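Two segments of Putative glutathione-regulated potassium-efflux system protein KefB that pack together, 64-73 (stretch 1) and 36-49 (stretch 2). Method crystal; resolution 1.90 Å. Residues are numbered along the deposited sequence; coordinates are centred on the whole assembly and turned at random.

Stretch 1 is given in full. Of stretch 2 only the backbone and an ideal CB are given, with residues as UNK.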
# COMPACT_ATOMS: atom_id res chain seq x y z
N LYS A 64 14.75 16.53 1.14
CA LYS A 64 14.75 16.28 2.58
C LYS A 64 13.76 17.19 3.36
O LYS A 64 14.16 18.11 4.09
CB LYS A 64 16.20 16.48 3.06
CG LYS A 64 16.49 16.31 4.55
CD LYS A 64 16.91 14.88 4.87
CE LYS A 64 18.05 14.89 5.85
NZ LYS A 64 18.49 13.56 6.30
N ILE A 65 12.47 16.90 3.23
CA ILE A 65 11.42 17.79 3.73
C ILE A 65 10.67 17.23 4.92
O ILE A 65 9.75 17.91 5.46
CB ILE A 65 10.40 18.09 2.63
CG1 ILE A 65 9.76 16.81 2.07
CG2 ILE A 65 11.06 18.87 1.52
CD1 ILE A 65 8.40 17.06 1.34
N SER A 66 11.04 16.01 5.33
CA SER A 66 10.28 15.31 6.37
C SER A 66 11.03 15.10 7.67
O SER A 66 12.25 14.97 7.66
CB SER A 66 9.80 13.93 5.87
OG SER A 66 9.02 14.00 4.69
N LEU A 67 10.27 15.02 8.76
CA LEU A 67 10.76 14.61 10.08
C LEU A 67 9.87 13.46 10.58
O LEU A 67 8.67 13.61 10.71
CB LEU A 67 10.68 15.79 11.07
CG LEU A 67 11.06 15.43 12.51
CD1 LEU A 67 12.55 14.97 12.62
CD2 LEU A 67 10.80 16.64 13.47
N GLY A 68 10.48 12.30 10.84
CA GLY A 68 9.76 11.13 11.32
C GLY A 68 9.82 11.12 12.83
O GLY A 68 10.83 11.51 13.41
N ILE A 69 8.72 10.71 13.46
CA ILE A 69 8.63 10.53 14.91
C ILE A 69 8.33 9.05 15.13
O ILE A 69 7.40 8.49 14.51
CB ILE A 69 7.48 11.41 15.53
CG1 ILE A 69 7.59 12.88 15.08
CG2 ILE A 69 7.37 11.17 17.07
CD1 ILE A 69 8.91 13.58 15.34
N GLU A 70 9.12 8.39 15.98
CA GLU A 70 9.07 6.94 16.14
C GLU A 70 9.24 6.53 17.62
O GLU A 70 10.19 6.97 18.28
CB GLU A 70 10.18 6.34 15.25
CG GLU A 70 10.39 4.82 15.39
CD GLU A 70 9.12 4.04 15.25
OE1 GLU A 70 8.44 4.20 14.21
OE2 GLU A 70 8.78 3.27 16.19
N ILE A 71 8.31 5.75 18.15
CA ILE A 71 8.35 5.38 19.56
C ILE A 71 9.50 4.42 19.92
O ILE A 71 10.01 4.45 21.06
CB ILE A 71 6.99 4.83 20.06
CG1 ILE A 71 6.86 5.04 21.58
CG2 ILE A 71 6.77 3.37 19.58
CD1 ILE A 71 5.46 4.72 22.17
N ARG A 72 9.92 3.61 18.95
CA ARG A 72 11.02 2.64 19.16
C ARG A 72 12.37 3.32 19.00
O ARG A 72 12.80 3.64 17.88
CB ARG A 72 10.93 1.47 18.16
CG ARG A 72 9.61 0.64 18.15
CD ARG A 72 9.50 -0.21 16.87
NE ARG A 72 9.24 0.64 15.70
CZ ARG A 72 9.58 0.36 14.44
NH1 ARG A 72 10.21 -0.77 14.12
NH2 ARG A 72 9.31 1.23 13.48
N GLU A 73 13.06 3.52 20.12
CA GLU A 73 14.38 4.15 20.12
C GLU A 73 15.38 3.44 19.19
O GLU A 73 16.11 4.10 18.43
CB GLU A 73 14.93 4.29 21.56
CG GLU A 73 14.22 5.39 22.34
CD GLU A 73 14.86 5.74 23.68
OE1 GLU A 73 15.89 5.14 24.11
OE2 GLU A 73 14.31 6.65 24.33
N UNK A 36 13.05 21.09 18.11
CA UNK A 36 13.00 22.02 17.02
C UNK A 36 12.94 21.27 15.67
O UNK A 36 13.92 20.64 15.29
CB UNK A 36 14.21 22.95 17.08
N UNK A 37 11.78 21.32 14.96
CA UNK A 37 11.63 20.53 13.74
C UNK A 37 12.33 21.21 12.57
O UNK A 37 12.34 20.69 11.48
CB UNK A 37 10.15 20.31 13.42
N UNK A 38 12.89 22.39 12.82
CA UNK A 38 13.80 23.02 11.89
C UNK A 38 13.05 23.36 10.63
O UNK A 38 11.98 23.95 10.70
CB UNK A 38 15.00 22.12 11.59
N UNK A 39 13.61 22.98 9.48
CA UNK A 39 12.96 23.25 8.18
C UNK A 39 11.92 22.23 7.69
O UNK A 39 11.37 22.40 6.58
CB UNK A 39 14.05 23.36 7.11
N UNK A 40 11.63 21.21 8.51
CA UNK A 40 10.72 20.12 8.10
C UNK A 40 9.34 20.68 7.73
O UNK A 40 8.78 21.49 8.47
CB UNK A 40 10.58 19.09 9.22
N UNK A 41 8.83 20.25 6.58
CA UNK A 41 7.53 20.68 6.10
C UNK A 41 6.50 19.56 6.28
O UNK A 41 5.29 19.81 6.22
CB UNK A 41 7.62 21.10 4.63
N UNK A 42 6.99 18.33 6.51
CA UNK A 42 6.12 17.15 6.72
C UNK A 42 6.54 16.52 8.04
O UNK A 42 7.72 16.34 8.26
CB UNK A 42 6.22 16.15 5.57
N UNK A 43 5.58 16.25 8.92
CA UNK A 43 5.83 15.47 10.12
C UNK A 43 5.23 14.09 9.85
O UNK A 43 4.05 14.00 9.49
CB UNK A 43 5.23 16.13 11.37
N UNK A 44 6.03 13.03 9.98
CA UNK A 44 5.49 11.66 9.75
C UNK A 44 5.43 10.94 11.09
O UNK A 44 6.43 10.66 11.70
CB UNK A 44 6.35 10.87 8.76
N UNK A 45 4.24 10.71 11.60
CA UNK A 45 4.15 10.12 12.92
C UNK A 45 4.07 8.60 12.78
O UNK A 45 3.02 8.06 12.38
CB UNK A 45 2.94 10.67 13.68
N UNK A 46 5.16 7.91 13.11
CA UNK A 46 5.17 6.43 13.00
C UNK A 46 6.12 6.20 11.86
O UNK A 46 5.85 6.66 10.75
CB UNK A 46 3.79 5.81 12.75
N UNK A 47 7.23 5.50 12.12
CA UNK A 47 8.18 5.16 11.06
C UNK A 47 8.41 3.65 10.98
O UNK A 47 9.56 3.17 10.87
CB UNK A 47 9.51 5.88 11.29
N UNK A 48 7.30 2.91 11.05
CA UNK A 48 7.26 1.46 10.72
C UNK A 48 7.30 1.48 9.20
O UNK A 48 7.66 2.50 8.63
CB UNK A 48 6.03 0.73 11.27
N UNK A 49 6.92 0.38 8.57
CA UNK A 49 7.04 0.23 7.15
C UNK A 49 6.21 1.22 6.34
O UNK A 49 6.65 1.69 5.35
CB UNK A 49 6.65 -1.20 6.77

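The two stretches run as parallel neighbours in a sheet, their strand axes 4.7 Å apart at closest approach and 21° from aligned. Within the strand, 42 to 45, CB directions alternate between two faces, and each position can be read against the side chains of stretch 1.

Position 36 points its CB away, with nothing of stretch 1 within 5.5 Å, so almost any residue would serve; it is N36, whose OD1 accepts a hydrogen bond from the backbone N of position 38, 3.0 Å away. At 37 the ideal CB lies 3.7 Å from L67 CD2, and phi is -79°; a small apolar residue or proline suits. P37 is found, its CB 3.9 Å from L67 CD2, and it opens a type II' turn that ends at position 40. Position 38 has phi/psi of 65/-130; the positive phi favours glycine, and G38 is present. Position 39 has no stretch 1 atom within 5.5 Å of its ideal CB and tolerates many side chains; H39 occupies it, its end leading away.

At 40 the ideal CB sits 3.8 Å from L67 CB and 4.0 Å from I65 O. A small apolar group fits such close quarters, and A40 packs CB to CB against L67 at 3.8 Å. The N of position 41 donates to I65 O at 2.8 Å, a bond any residue but proline could make; the ideal CB, 3.9 Å from I65 O, does not single out one side chain, so polar or apolar ones could suit. Q41 places OE1 3.9 Å from I65 CG2.

Position 42 also donates its N to I65 O, at 3.0 Å, while its O receives L67 N at 2.9 Å. With its CB on the S66 side and I65 CD1 nearby, a beta-branched or other apolar residue suits; V42 meets I65 CD1 through CG2 at 3.8 Å. Position 43 shares the face of L67 and I69, which invites a branched aliphatic. L43 reaches both with CD1, 3.9 Å from L67 CD2 and 3.8 Å from I69 CG1.

Position 44 returns to the S66 face, paired with G68, which offers no side chain; a medium or large apolar residue has room. I44 extends CD1 to 3.9 Å from S66 OG. I44 N donates to L67 O at 2.8 Å, and I44 O accepts from I69 N at 2.9 Å. At 45 the ideal CB is 5.0 Å from I69 CB, so a longer apolar side chain, such as a branched aliphatic, could make the contact: L45 CD2 approaches I69 CG1 to 3.6 Å.

Position 46, at phi/psi 111/118, would jam a CB against the preceding carbonyl O, calling for glycine; G46 N donates to I69 O at 2.7 Å. Position 47 gives its N to E70 OE1 at 2.7 Å, and a flexible apolar chain could lie over G68. Selenomethionine M47 does so, CG 3.8 Å from G68 CA; an ideal CB on G68 would clash with that CG at 2.7 Å.

Position 48 has room for a CB, 4.0 Å from R72 NH2, so small residues are plausible; G48 is the N-cap. Position 49 points away and is unconstrained here; R49 bonds elsewhere in the structure.

Stretch 2 (36-49) NPGHAQVLILGMGR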
# COMPACT_ATOMS: atom_id res chain seq x y z
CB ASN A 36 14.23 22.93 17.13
CG ASN A 36 14.24 24.03 16.08
OD1 ASN A 36 13.40 24.10 15.20
ND2 ASN A 36 15.20 24.92 16.19
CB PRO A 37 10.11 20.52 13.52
CG PRO A 37 9.64 21.82 14.16
CD PRO A 37 10.58 22.13 15.27
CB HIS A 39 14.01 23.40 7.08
CG HIS A 39 15.02 24.48 7.34
ND1 HIS A 39 14.76 25.81 7.10
CD2 HIS A 39 16.30 24.41 7.76
CE1 HIS A 39 15.83 26.52 7.40
NE2 HIS A 39 16.78 25.70 7.81
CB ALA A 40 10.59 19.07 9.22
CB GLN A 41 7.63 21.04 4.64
CG GLN A 41 8.47 22.30 4.38
CD GLN A 41 8.55 22.64 2.93
OE1 GLN A 41 9.54 22.34 2.24
NE2 GLN A 41 7.53 23.29 2.44
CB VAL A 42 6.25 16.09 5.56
CG1 VAL A 42 5.29 14.91 5.78
CG2 VAL A 42 5.97 16.73 4.19
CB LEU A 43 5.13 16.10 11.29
CG LEU A 43 5.49 15.85 12.73
CD1 LEU A 43 7.00 15.97 13.02
CD2 LEU A 43 4.73 16.94 13.50
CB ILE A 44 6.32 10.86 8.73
CG1 ILE A 44 6.39 11.67 7.41
CG2 ILE A 44 5.71 9.45 8.52
CD1 ILE A 44 7.24 11.00 6.36
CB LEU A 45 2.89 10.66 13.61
CG LEU A 45 2.84 12.20 13.79
CD1 LEU A 45 1.53 12.60 14.46
CD2 LEU A 45 4.03 12.64 14.64
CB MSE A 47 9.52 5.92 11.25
CG MSE A 47 9.40 7.37 11.00
SE MSE A 47 9.11 7.86 9.14
CE MSE A 47 10.78 7.19 8.38
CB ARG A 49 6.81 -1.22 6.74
CG ARG A 49 7.88 -2.18 7.24
CD ARG A 49 7.83 -3.51 6.58
NE ARG A 49 8.41 -3.43 5.26
CZ ARG A 49 9.69 -3.58 5.01
NH1 ARG A 49 10.52 -3.84 5.99
NH2 ARG A 49 10.13 -3.49 3.78
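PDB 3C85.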